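Local coordinates for surface protein VspA (Borrelia turicatae, PDB 1YJG), which is a helical-bundle surface lipoprotein of the outer membrane that probably helps the spirochaete evade host immunity through antigenic switching, at residues Asp16-Thr19 with Leu20-Ile24. Numbering follows the deposited sequence.
Sequences DVHT and LVKSI
His18 and Lys22, one turn apart on helix 2-28 of the lipoprotein's helical-bundle core, meet through the lysine's aliphatic chain and a flat imidazole face that suits its methylenes. Lys22 CG makes a CH-pi contact 4.3 Å from the ring centroid, 26° off the normal, and CE comes within 3.4 Å of His18 NE2. A bend at chi2 (-54°) takes the lysine chain obliquely across the ring. Both polar ends share Asp140 of helix 129-155: His18 NE2 hydrogen-bonds to it and Lys22 NZ forms a salt bridge, with Asn136 as a further partner.

Three i to i+4 backbone bonds are fairly straight, such as Leu20 N to Asp16 O at 3.1 Å; that of Ser23 N to Thr19 O is bent (136°), the same amide reaching Leu20 O weakly. Serine's short hydroxyl suits the carbonyl three residues back, OG to Leu20 O at 2.6 Å.

Val17 CG1 lies 4.4 Å from Val21 CG2; these compact, buried valines touch Ile139 and Val61, and Asn136, respectively.

Asp16's two carboxylate oxygens serve Lys64 and Thr19 of the second subunit, whose Asp16 bonds Thr19 in return, linking the subunits; Leu20 packs on that Thr19. Asp140 probably eases having ammonium near imidazole.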
loop_
_atom_site.group_PDB
_atom_site.type_symbol
_atom_site.label_atom_id
_atom_site.label_comp_id
_atom_site.label_asym_id
_atom_site.label_seq_id
_atom_site.Cartn_x
_atom_site.Cartn_y
_atom_site.Cartn_z
ATOM N N ASP A 16 -2.442 -8.526 -3.494
ATOM C CA ASP A 16 -1.912 -7.844 -2.332
ATOM C C ASP A 16 -0.558 -7.191 -2.660
ATOM O O ASP A 16 -0.365 -6.003 -2.438
ATOM C CB ASP A 16 -1.771 -8.862 -1.210
ATOM C CG ASP A 16 -1.304 -8.260 0.083
ATOM O OD1 ASP A 16 -0.380 -8.857 0.686
ATOM O OD2 ASP A 16 -1.821 -7.228 0.588
ATOM N N VAL A 17 0.372 -7.974 -3.201
ATOM C CA VAL A 17 1.693 -7.469 -3.552
ATOM C C VAL A 17 1.610 -6.383 -4.651
ATOM O O VAL A 17 2.327 -5.389 -4.612
ATOM C CB VAL A 17 2.628 -8.629 -3.984
ATOM C CG1 VAL A 17 3.891 -8.104 -4.653
ATOM C CG2 VAL A 17 2.977 -9.486 -2.791
ATOM N N HIS A 18 0.712 -6.577 -5.608
ATOM C CA HIS A 18 0.518 -5.651 -6.711
ATOM C C HIS A 18 0.108 -4.286 -6.188
ATOM O O HIS A 18 0.674 -3.250 -6.585
ATOM C CB HIS A 18 -0.541 -6.216 -7.648
ATOM C CG HIS A 18 -0.776 -5.405 -8.881
ATOM N ND1 HIS A 18 -1.780 -4.463 -8.972
ATOM C CD2 HIS A 18 -0.184 -5.440 -10.099
ATOM C CE1 HIS A 18 -1.777 -3.932 -10.183
ATOM N NE2 HIS A 18 -0.822 -4.512 -10.888
ATOM N N THR A 19 -0.851 -4.288 -5.265
ATOM C CA THR A 19 -1.337 -3.051 -4.667
ATOM C C THR A 19 -0.202 -2.333 -3.925
ATOM O O THR A 19 -0.003 -1.133 -4.123
ATOM C CB THR A 19 -2.494 -3.331 -3.729
ATOM O OG1 THR A 19 -3.671 -3.630 -4.505
ATOM C CG2 THR A 19 -2.856 -2.085 -2.921
ATOM N N LEU A 20 0.538 -3.065 -3.089
ATOM C CA LEU A 20 1.650 -2.470 -2.350
ATOM C C LEU A 20 2.670 -1.784 -3.288
ATOM O O LEU A 20 3.181 -0.716 -2.967
ATOM C CB LEU A 20 2.369 -3.517 -1.512
ATOM C CG LEU A 20 1.614 -4.063 -0.294
ATOM C CD1 LEU A 20 2.483 -5.055 0.438
ATOM C CD2 LEU A 20 1.196 -2.941 0.654
ATOM N N VAL A 21 2.956 -2.411 -4.426
ATOM C CA VAL A 21 3.899 -1.884 -5.399
ATOM C C VAL A 21 3.368 -0.568 -5.993
ATOM O O VAL A 21 4.097 0.420 -6.071
ATOM C CB VAL A 21 4.217 -2.930 -6.503
ATOM C CG1 VAL A 21 4.984 -2.307 -7.667
ATOM C CG2 VAL A 21 5.005 -4.089 -5.917
ATOM N N LYS A 22 2.092 -0.565 -6.363
ATOM C CA LYS A 22 1.439 0.604 -6.919
ATOM C C LYS A 22 1.304 1.705 -5.865
ATOM O O LYS A 22 1.266 2.902 -6.218
ATOM C CB LYS A 22 0.050 0.254 -7.455
ATOM C CG LYS A 22 0.009 -0.801 -8.572
ATOM C CD LYS A 22 0.916 -0.459 -9.751
ATOM C CE LYS A 22 0.896 -1.598 -10.758
ATOM N NZ LYS A 22 1.807 -1.369 -11.894
ATOM N N SER A 23 1.244 1.307 -4.592
ATOM C CA SER A 23 1.106 2.243 -3.471
ATOM C C SER A 23 2.298 3.171 -3.416
ATOM O O SER A 23 2.187 4.275 -2.901
ATOM C CB SER A 23 0.899 1.519 -2.121
ATOM O OG SER A 23 2.105 1.113 -1.484
ATOM N N ILE A 24 3.436 2.720 -3.946
ATOM C CA ILE A 24 4.646 3.541 -3.975
ATOM C C ILE A 24 4.395 4.788 -4.865
ATOM O O ILE A 24 5.014 5.818 -4.653
ATOM C CB ILE A 24 5.879 2.738 -4.458
ATOM C CG1 ILE A 24 6.035 1.412 -3.692
ATOM C CG2 ILE A 24 7.147 3.583 -4.325
ATOM C CD1 ILE A 24 6.084 1.531 -2.171
#